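Local coordinates for protein CT_858 (Chlamydia trachomatis, PDB 3DOR) that is a secreted chlamydial protease, also called CPAF, that probably cleaves proteins as a serine-type endopeptidase, at residues F98-I103 against S108-G113; T167-R172 against T177-V182; A412-S417 against K444-P449. All coordinates share one frame; numbering follows the deposited sequence.

Overall arrangement
Interactions 1 and 2 touch, their centres about 10 Å apart. Both reach the same antiparallel sheet of the PDZ domain, through strand 98-103 and hairpin 165-171/177-187, while 108-113 is a loop. I110 packs on L168, F100 packs on I170, and the carbonyl of E109 receives R172. Interaction 3 lies across the chain's centre, in the S41 peptidase region, about 49 Å from interaction 1 and 57 Å from interaction 2, centre to centre. Interaction 1 is mostly apolar, with a single backbone bond. Interaction 2 is a hairpin ladder with charged side chains on its more exposed parts. Interaction 3 is a small polar contact between a tyrosine and a histidine. All three are partly buried.

Interaction 1 of 3, residues F98-I103 against S108-G113; sequences FYFVDI and SEIRVG
I110 lays its CG2 methyl over one face of the F100 ring. I110 CG2 stands 3.7 Å from the centroid of the F100 ring and only 11° off the ring normal, a CH-pi contact over the centre of the ring. The two side chains cross at about a right angle. In I110, CG2 is anti to the backbone N and CG1 lies beside that N (chi1 -61°), which turns the CG2 methyl, rather than the CG1-CD1 branch, to the ring. The same methyl meets I103 from another direction: I103 CD1 lies 3.7 Å from I110 CG2. One branch of I110 therefore bridges two residues of the strand, F100 and I103, whose CB atoms both point toward residues 108-113.

V112 comes in beside the strand backbone. V112 CG1 is 3.7 Å from F100 O, and V112 CG2 faces the carbonyl of V101. The backbone bond between the segments runs from G113 N to F100 O, at 3.0 Å and nearly straight (164°). V112 CA adds a CA-H...O contact to the same oxygen. G113 turns the chain with a positive phi. G113 O meets the edge of the Y99 ring, 3.6 Å from Y99 CD2 and in the ring plane.

The contact folds the loop before strand 115-119 back on strand 98-103, within the PDZ domain. V101 and D102 both face T89 of strand 83-92, a classic beta bulge. F98 packs on helix 140-150, while Y99 and V101 meet helix 540-544.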
loop_
_atom_site.group_PDB
_atom_site.type_symbol
_atom_site.label_atom_id
_atom_site.label_comp_id
_atom_site.label_asym_id
_atom_site.label_seq_id
_atom_site.Cartn_x
_atom_site.Cartn_y
_atom_site.Cartn_z
ATOM N N PHE B 98 40.320 10.328 -3.456
ATOM C CA PHE B 98 39.133 10.165 -4.281
ATOM C C PHE B 98 39.485 10.222 -5.758
ATOM O O PHE B 98 40.120 11.176 -6.208
ATOM C CB PHE B 98 38.105 11.244 -3.947
ATOM C CG PHE B 98 37.591 11.167 -2.541
ATOM C CD1 PHE B 98 38.306 11.733 -1.491
ATOM C CD2 PHE B 98 36.404 10.501 -2.259
ATOM C CE1 PHE B 98 37.844 11.633 -0.178
ATOM C CE2 PHE B 98 35.933 10.394 -0.947
ATOM C CZ PHE B 98 36.657 10.963 0.094
ATOM N N TYR B 99 39.075 9.200 -6.506
ATOM C CA TYR B 99 39.360 9.137 -7.938
ATOM C C TYR B 99 38.114 9.027 -8.804
ATOM O O TYR B 99 37.140 8.377 -8.427
ATOM C CB TYR B 99 40.255 7.942 -8.263
ATOM C CG TYR B 99 41.608 7.980 -7.606
ATOM C CD1 TYR B 99 41.811 7.420 -6.344
ATOM C CD2 TYR B 99 42.689 8.591 -8.240
ATOM C CE1 TYR B 99 43.065 7.470 -5.724
ATOM C CE2 TYR B 99 43.942 8.648 -7.634
ATOM C CZ TYR B 99 44.120 8.089 -6.379
ATOM O OH TYR B 99 45.346 8.169 -5.772
ATOM N N PHE B 100 38.155 9.668 -9.969
ATOM C CA PHE B 100 37.051 9.599 -10.909
ATOM C C PHE B 100 37.153 8.223 -11.574
ATOM O O PHE B 100 38.212 7.865 -12.098
ATOM C CB PHE B 100 37.169 10.701 -11.974
ATOM C CG PHE B 100 36.840 12.086 -11.465
ATOM C CD1 PHE B 100 37.813 12.870 -10.854
ATOM C CD2 PHE B 100 35.551 12.591 -11.577
ATOM C CE1 PHE B 100 37.509 14.135 -10.363
ATOM C CE2 PHE B 100 35.232 13.852 -11.088
ATOM C CZ PHE B 100 36.213 14.630 -10.477
ATOM N N VAL B 101 36.079 7.439 -11.521
ATOM C CA VAL B 101 36.083 6.118 -12.148
ATOM C C VAL B 101 35.118 6.073 -13.316
ATOM O O VAL B 101 35.041 5.072 -14.028
ATOM C CB VAL B 101 35.707 4.990 -11.165
ATOM C CG1 VAL B 101 36.820 4.801 -10.152
ATOM C CG2 VAL B 101 34.377 5.312 -10.477
ATOM N N ASP B 102 34.375 7.155 -13.517
ATOM C CA ASP B 102 33.458 7.206 -14.639
ATOM C C ASP B 102 33.055 8.627 -15.019
ATOM O O ASP B 102 32.863 9.490 -14.159
ATOM C CB ASP B 102 32.219 6.360 -14.349
ATOM C CG ASP B 102 31.564 5.839 -15.617
ATOM O OD1 ASP B 102 32.178 5.964 -16.700
ATOM O OD2 ASP B 102 30.443 5.295 -15.528
ATOM N N ILE B 103 32.946 8.847 -16.327
ATOM C CA ILE B 103 32.563 10.132 -16.899
ATOM C C ILE B 103 31.358 9.851 -17.794
ATOM O O ILE B 103 31.439 9.020 -18.701
ATOM C CB ILE B 103 33.702 10.714 -17.766
ATOM C CG1 ILE B 103 35.014 10.744 -16.973
ATOM C CG2 ILE B 103 33.327 12.108 -18.242
ATOM C CD1 ILE B 103 34.946 11.529 -15.684
ATOM N N SER B 108 35.096 15.814 -22.314
ATOM C CA SER B 108 35.576 16.974 -21.583
ATOM C C SER B 108 36.904 16.717 -20.863
ATOM O O SER B 108 37.459 15.619 -20.929
ATOM C CB SER B 108 34.515 17.461 -20.598
ATOM O OG SER B 108 34.362 18.870 -20.704
ATOM N N GLU B 109 37.398 17.751 -20.184
ATOM C CA GLU B 109 38.673 17.733 -19.463
ATOM C C GLU B 109 38.970 16.629 -18.462
ATOM O O GLU B 109 40.057 16.057 -18.478
ATOM C CB GLU B 109 38.877 19.067 -18.752
ATOM C CG GLU B 109 39.216 20.213 -19.667
ATOM C CD GLU B 109 39.600 21.455 -18.894
ATOM O OE1 GLU B 109 40.509 21.362 -18.036
ATOM O OE2 GLU B 109 38.997 22.520 -19.143
ATOM N N ILE B 110 38.027 16.360 -17.568
ATOM C CA ILE B 110 38.215 15.332 -16.554
ATOM C C ILE B 110 38.369 13.940 -17.164
ATOM O O ILE B 110 37.582 13.538 -18.018
ATOM C CB ILE B 110 37.035 15.336 -15.564
ATOM C CG1 ILE B 110 36.973 16.701 -14.870
ATOM C CG2 ILE B 110 37.183 14.198 -14.545
ATOM C CD1 ILE B 110 35.726 16.942 -14.042
ATOM N N ARG B 111 39.404 13.221 -16.739
ATOM C CA ARG B 111 39.654 11.862 -17.225
ATOM C C ARG B 111 39.516 10.858 -16.091
ATOM O O ARG B 111 39.678 11.199 -14.914
ATOM C CB ARG B 111 41.080 11.695 -17.759
ATOM C CG ARG B 111 41.529 12.597 -18.883
ATOM C CD ARG B 111 42.867 12.073 -19.404
ATOM N NE ARG B 111 43.745 13.141 -19.870
ATOM C CZ ARG B 111 44.662 13.741 -19.117
ATOM N NH1 ARG B 111 44.843 13.387 -17.854
ATOM N NH2 ARG B 111 45.398 14.707 -19.630
ATOM N N VAL B 112 39.229 9.611 -16.451
ATOM C CA VAL B 112 39.151 8.549 -15.457
ATOM C C VAL B 112 40.574 8.485 -14.917
ATOM O O VAL B 112 41.528 8.531 -15.691
ATOM C CB VAL B 112 38.812 7.190 -16.113
ATOM C CG1 VAL B 112 39.146 6.047 -15.162
ATOM C CG2 VAL B 112 37.353 7.159 -16.507
ATOM N N GLY B 113 40.725 8.394 -13.604
ATOM C CA GLY B 113 42.058 8.333 -13.035
ATOM C C GLY B 113 42.473 9.624 -12.345
ATOM O O GLY B 113 43.440 9.632 -11.577
#

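Interaction 2 of 3, residues T167-R172 against T177-V182; sequences TLKIRR and TREVRV
L168 and V180 form a hydrogen-bonded pair, with L168 N to V180 O and V180 N to L168 O both 2.8 Å and nearly straight. I170 and R178 repeat the pattern, with I170 N to R178 O at 2.9 Å and R178 N to I170 O at 3.0 Å. T167, K169 and R171 stand opposite R181, E179 and T177 as non-hydrogen-bonded pairs. At the T167 end, R181 NH1 approaches T167 OG1, but the place of that oxygen is doubtful. R172 turns its guanidinium to D114 in a salt bridge and to the carbonyl of E109.

The segments are the two arms of an antiparallel beta hairpin in the PDZ domain, their axes 4.5 Å apart at closest approach. Side chains alternate between the two faces. L168, I170, R178 and V180 lie on one, where I170 CD1 meets V180 CG2 at 4.2 Å. I170 CG1 sits between its backbone N and carbonyl carbon (chi1 64°), which brings it against R178 CB, the side chains crossing at a slant. On the other face T167 CG2 rests on E179 CB at 3.8 Å, and the extended chain of K169 crosses T177. L168 and V180 both pack on I110.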
loop_
_atom_site.group_PDB
_atom_site.type_symbol
_atom_site.label_atom_id
_atom_site.label_comp_id
_atom_site.label_asym_id
_atom_site.label_seq_id
_atom_site.Cartn_x
_atom_site.Cartn_y
_atom_site.Cartn_z
ATOM N N THR B 167 33.423 24.690 -9.305
ATOM C CA THR B 167 34.732 24.283 -9.785
ATOM C C THR B 167 35.267 23.045 -9.093
ATOM O O THR B 167 35.264 22.947 -7.868
ATOM C CB THR B 167 35.750 25.421 -9.624
ATOM O OG1 THR B 167 35.311 26.550 -10.385
ATOM C CG2 THR B 167 37.121 24.993 -10.120
ATOM N N LEU B 168 35.734 22.098 -9.896
ATOM C CA LEU B 168 36.290 20.864 -9.369
ATOM C C LEU B 168 37.801 20.919 -9.541
ATOM O O LEU B 168 38.292 21.034 -10.663
ATOM C CB LEU B 168 35.733 19.663 -10.136
ATOM C CG LEU B 168 34.211 19.533 -10.234
ATOM C CD1 LEU B 168 33.865 18.299 -11.051
ATOM C CD2 LEU B 168 33.608 19.435 -8.846
ATOM N N LYS B 169 38.539 20.869 -8.437
ATOM C CA LYS B 169 39.987 20.881 -8.543
ATOM C C LYS B 169 40.448 19.429 -8.554
ATOM O O LYS B 169 40.158 18.664 -7.635
ATOM C CB LYS B 169 40.636 21.616 -7.370
ATOM C CG LYS B 169 42.140 21.775 -7.556
ATOM C CD LYS B 169 42.806 22.469 -6.367
ATOM C CE LYS B 169 44.291 22.688 -6.637
ATOM N NZ LYS B 169 44.971 23.447 -5.546
ATOM N N ILE B 170 41.174 19.060 -9.597
ATOM C CA ILE B 170 41.654 17.698 -9.742
ATOM C C ILE B 170 43.164 17.652 -9.935
ATOM O O ILE B 170 43.801 18.669 -10.225
ATOM C CB ILE B 170 41.016 17.057 -10.974
ATOM C CG1 ILE B 170 41.474 17.818 -12.226
ATOM C CG2 ILE B 170 39.497 17.125 -10.867
ATOM C CD1 ILE B 170 41.134 17.151 -13.533
ATOM N N ARG B 171 43.740 16.469 -9.755
ATOM C CA ARG B 171 45.161 16.300 -9.996
ATOM C C ARG B 171 45.333 15.155 -10.975
ATOM O O ARG B 171 44.733 14.097 -10.811
ATOM C CB ARG B 171 45.941 15.990 -8.719
ATOM C CG ARG B 171 47.392 15.602 -9.032
ATOM C CD ARG B 171 48.353 15.954 -7.921
ATOM N NE ARG B 171 47.959 15.344 -6.664
ATOM C CZ ARG B 171 47.860 16.012 -5.522
ATOM N NH1 ARG B 171 48.136 17.316 -5.499
ATOM N NH2 ARG B 171 47.470 15.380 -4.416
ATOM N N ARG B 172 46.141 15.379 -12.003
ATOM C CA ARG B 172 46.398 14.361 -13.008
ATOM C C ARG B 172 47.336 13.341 -12.408
ATOM O O ARG B 172 48.044 13.633 -11.436
ATOM C CB ARG B 172 47.070 14.968 -14.236
ATOM C CG ARG B 172 46.292 16.081 -14.901
ATOM C CD ARG B 172 44.906 15.641 -15.324
ATOM N NE ARG B 172 44.382 16.549 -16.336
ATOM C CZ ARG B 172 43.161 16.483 -16.855
ATOM N NH1 ARG B 172 42.314 15.538 -16.452
ATOM N NH2 ARG B 172 42.793 17.366 -17.778
ATOM N N THR B 177 47.953 19.921 -11.569
ATOM C CA THR B 177 46.626 20.285 -11.091
ATOM C C THR B 177 45.812 21.039 -12.143
ATOM O O THR B 177 46.358 21.813 -12.925
ATOM C CB THR B 177 46.747 21.177 -9.829
ATOM O OG1 THR B 177 47.095 20.366 -8.701
ATOM C CG2 THR B 177 45.450 21.888 -9.548
ATOM N N ARG B 178 44.503 20.806 -12.159
ATOM C CA ARG B 178 43.608 21.483 -13.094
ATOM C C ARG B 178 42.330 21.879 -12.372
ATOM O O ARG B 178 41.868 21.168 -11.484
ATOM C CB ARG B 178 43.228 20.569 -14.264
ATOM C CG ARG B 178 44.379 20.093 -15.118
ATOM C CD ARG B 178 45.122 21.246 -15.770
ATOM N NE ARG B 178 46.127 20.740 -16.700
ATOM C CZ ARG B 178 47.007 21.499 -17.347
ATOM N NH1 ARG B 178 47.009 22.815 -17.165
ATOM N NH2 ARG B 178 47.881 20.938 -18.174
ATOM N N GLU B 179 41.761 23.015 -12.745
ATOM C CA GLU B 179 40.511 23.454 -12.143
ATOM C C GLU B 179 39.460 23.371 -13.238
ATOM O O GLU B 179 39.513 24.113 -14.212
ATOM C CB GLU B 179 40.621 24.888 -11.631
ATOM C CG GLU B 179 41.749 25.087 -10.645
ATOM C CD GLU B 179 41.404 26.092 -9.569
ATOM O OE1 GLU B 179 40.889 27.180 -9.911
ATOM O OE2 GLU B 179 41.652 25.797 -8.380
ATOM N N VAL B 180 38.513 22.454 -13.083
ATOM C CA VAL B 180 37.485 22.274 -14.091
ATOM C C VAL B 180 36.159 22.853 -13.643
ATOM O O VAL B 180 35.534 22.369 -12.697
ATOM C CB VAL B 180 37.317 20.777 -14.439
ATOM C CG1 VAL B 180 36.290 20.599 -15.556
ATOM C CG2 VAL B 180 38.653 20.208 -14.868
ATOM N N ARG B 181 35.744 23.910 -14.331
ATOM C CA ARG B 181 34.495 24.576 -14.027
ATOM C C ARG B 181 33.397 23.746 -14.676
ATOM O O ARG B 181 33.411 23.491 -15.884
ATOM C CB ARG B 181 34.509 26.005 -14.587
ATOM C CG ARG B 181 33.423 26.930 -14.031
ATOM C CD ARG B 181 33.518 27.079 -12.513
ATOM N NE ARG B 181 32.627 28.116 -11.991
ATOM C CZ ARG B 181 32.404 28.342 -10.697
ATOM N NH1 ARG B 181 33.004 27.603 -9.772
ATOM N NH2 ARG B 181 31.575 29.308 -10.323
ATOM N N VAL B 182 32.454 23.310 -13.852
ATOM C CA VAL B 182 31.349 22.492 -14.314
ATOM C C VAL B 182 30.001 23.092 -13.899
ATOM O O VAL B 182 29.927 23.874 -12.951
ATOM C CB VAL B 182 31.514 21.055 -13.757
ATOM C CG1 VAL B 182 30.173 20.416 -13.518
ATOM C CG2 VAL B 182 32.325 20.221 -14.738
#

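Interaction 3 of 3, residues A412-S417 against K444-P449; sequences AEYLKS and KIHPHP. With SO4 (sulfate ion), chain P.
Y414 and K444 have the nearest CA atoms of the two segments, yet these are 9.6 Å apart, and the backbones of helix 409-428 and residues 444-446 stay well separated. The side chains close that distance. Y414 OH and H446 NE2 are 2.7 Å apart and share a hydrogen bond. The two side chains come from opposite directions. The hydroxyl lies at the edge of the imidazole, near its plane, and NE2 in turn lies near the plane of the phenol ring. The rings meet rim to rim, with planes 27° apart and centroids 5.5 Å apart, and neither covers the face of the other. Y414 CE1 also comes to 3.3 Å from H446 NE2. In H446, CG lies beside the backbone N (chi1 -63°), which directs the NE2 edge of the ring at Y414 OH.

K444 passes the same hydroxyl with its aliphatic part. K444 CG is 3.4 Å from Y414 OH, and the chain then bends at chi3 and leads away, its ammonium making only a weak, long ion pair with E362. The backbone N of H446 is bound by the hydroxyl of Y405.

Apart from this contact, S417 OG bonds to Q421 NE2 and to a sulfate, probably from the crystallisation liquor, with S417 OG 3.0 Å from sulfate O2.

A contact in the S41 peptidase region thus joins helix to strand end through one polar bond. The short bond ties the hydroxyl of buried Y414 to a partly exposed imidazole. It couples the two groups: if the phenol gives the proton, NE2 must be the unprotonated nitrogen, and if NE2 carries it, Y414 OH accepts.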
loop_
_atom_site.group_PDB
_atom_site.type_symbol
_atom_site.label_atom_id
_atom_site.label_comp_id
_atom_site.label_asym_id
_atom_site.label_seq_id
_atom_site.Cartn_x
_atom_site.Cartn_y
_atom_site.Cartn_z
ATOM N N ALA B 412 6.081 -25.386 6.804
ATOM C CA ALA B 412 4.775 -25.128 7.408
ATOM C C ALA B 412 4.924 -25.098 8.925
ATOM O O ALA B 412 4.380 -24.222 9.587
ATOM C CB ALA B 412 3.766 -26.205 6.992
ATOM N N GLU B 413 5.679 -26.047 9.471
ATOM C CA GLU B 413 5.896 -26.101 10.908
ATOM C C GLU B 413 6.653 -24.877 11.411
ATOM O O GLU B 413 6.400 -24.407 12.518
ATOM C CB GLU B 413 6.648 -27.379 11.288
ATOM C CG GLU B 413 5.817 -28.646 11.107
ATOM C CD GLU B 413 4.485 -28.568 11.845
ATOM O OE1 GLU B 413 4.492 -28.184 13.034
ATOM O OE2 GLU B 413 3.431 -28.886 11.247
ATOM N N TYR B 414 7.582 -24.363 10.607
ATOM C CA TYR B 414 8.332 -23.171 11.000
ATOM C C TYR B 414 7.375 -21.993 11.089
ATOM O O TYR B 414 7.418 -21.220 12.045
ATOM C CB TYR B 414 9.424 -22.834 9.976
ATOM C CG TYR B 414 10.726 -23.583 10.142
ATOM C CD1 TYR B 414 11.543 -23.823 9.039
ATOM C CD2 TYR B 414 11.169 -24.014 11.398
ATOM C CE1 TYR B 414 12.767 -24.464 9.172
ATOM C CE2 TYR B 414 12.397 -24.660 11.542
ATOM C CZ TYR B 414 13.193 -24.879 10.418
ATOM O OH TYR B 414 14.421 -25.499 10.522
ATOM N N LEU B 415 6.518 -21.856 10.078
ATOM C CA LEU B 415 5.557 -20.761 10.030
ATOM C C LEU B 415 4.587 -20.799 11.216
ATOM O O LEU B 415 4.240 -19.756 11.778
ATOM C CB LEU B 415 4.797 -20.788 8.700
ATOM C CG LEU B 415 5.658 -20.465 7.472
ATOM C CD1 LEU B 415 4.897 -20.788 6.194
ATOM C CD2 LEU B 415 6.059 -19.003 7.501
ATOM N N LYS B 416 4.161 -21.995 11.607
ATOM C CA LYS B 416 3.265 -22.119 12.753
ATOM C C LYS B 416 4.009 -21.770 14.036
ATOM O O LYS B 416 3.456 -21.133 14.931
ATOM C CB LYS B 416 2.690 -23.532 12.829
ATOM C CG LYS B 416 1.537 -23.712 11.866
ATOM C CD LYS B 416 1.503 -25.080 11.226
ATOM C CE LYS B 416 1.073 -26.161 12.185
ATOM N NZ LYS B 416 0.749 -27.397 11.406
ATOM N N SER B 417 5.270 -22.180 14.116
ATOM C CA SER B 417 6.083 -21.881 15.285
ATOM C C SER B 417 6.238 -20.358 15.389
ATOM O O SER B 417 6.190 -19.783 16.476
ATOM C CB SER B 417 7.450 -22.554 15.151
ATOM O OG SER B 417 8.313 -22.137 16.192
ATOM N N LYS B 444 16.632 -22.454 10.274
ATOM C CA LYS B 444 17.782 -22.691 9.430
ATOM C C LYS B 444 17.379 -22.888 7.993
ATOM O O LYS B 444 16.223 -23.178 7.685
ATOM C CB LYS B 444 18.556 -23.919 9.923
ATOM C CG LYS B 444 17.723 -25.186 10.006
ATOM C CD LYS B 444 18.501 -26.341 10.634
ATOM C CE LYS B 444 18.853 -26.064 12.083
ATOM N NZ LYS B 444 19.430 -27.264 12.766
ATOM N N ILE B 445 18.347 -22.684 7.116
ATOM C CA ILE B 445 18.141 -22.883 5.705
ATOM C C ILE B 445 18.396 -24.349 5.449
ATOM O O ILE B 445 19.396 -24.907 5.900
ATOM C CB ILE B 445 19.113 -22.030 4.874
ATOM C CG1 ILE B 445 18.475 -20.661 4.623
ATOM C CG2 ILE B 445 19.439 -22.733 3.569
ATOM C CD1 ILE B 445 19.433 -19.541 4.664
ATOM N N HIS B 446 17.467 -24.980 4.749
ATOM C CA HIS B 446 17.598 -26.383 4.410
ATOM C C HIS B 446 18.003 -26.433 2.956
ATOM O O HIS B 446 17.509 -25.658 2.147
ATOM C CB HIS B 446 16.266 -27.085 4.660
ATOM C CG HIS B 446 15.857 -27.046 6.096
ATOM N ND1 HIS B 446 16.339 -27.939 7.030
ATOM C CD2 HIS B 446 15.101 -26.155 6.783
ATOM C CE1 HIS B 446 15.898 -27.598 8.227
ATOM N NE2 HIS B 446 15.146 -26.518 8.105
ATOM N N PRO B 447 18.928 -27.336 2.606
ATOM C CA PRO B 447 19.389 -27.451 1.220
ATOM C C PRO B 447 18.298 -27.717 0.199
ATOM O O PRO B 447 17.391 -28.515 0.437
ATOM C CB PRO B 447 20.437 -28.565 1.285
ATOM C CG PRO B 447 20.099 -29.319 2.537
ATOM C CD PRO B 447 19.638 -28.274 3.493
ATOM N N HIS B 448 18.387 -27.016 -0.928
ATOM C CA HIS B 448 17.435 -27.161 -2.022
ATOM C C HIS B 448 17.441 -28.654 -2.342
ATOM O O HIS B 448 18.478 -29.305 -2.265
ATOM C CB HIS B 448 17.912 -26.335 -3.222
ATOM C CG HIS B 448 16.940 -26.276 -4.358
ATOM N ND1 HIS B 448 16.854 -27.261 -5.319
ATOM C CD2 HIS B 448 16.025 -25.337 -4.704
ATOM C CE1 HIS B 448 15.931 -26.930 -6.207
ATOM N NE2 HIS B 448 15.414 -25.765 -5.855
ATOM N N PRO B 449 16.276 -29.222 -2.680
ATOM C CA PRO B 449 16.243 -30.654 -2.985
ATOM C C PRO B 449 16.992 -31.088 -4.250
ATOM O O PRO B 449 17.546 -32.184 -4.283
ATOM C CB PRO B 449 14.739 -30.955 -3.051
ATOM C CG PRO B 449 14.175 -29.665 -3.596
ATOM C CD PRO B 449 14.933 -28.623 -2.785
HETATM S S SO4 P . 7.134 -23.247 19.480
HETATM O O1 SO4 P . 8.264 -22.251 19.466
HETATM O O2 SO4 P . 7.158 -24.017 18.191
HETATM O O3 SO4 P . 7.289 -24.242 20.598
HETATM O O4 SO4 P . 5.864 -22.484 19.674
#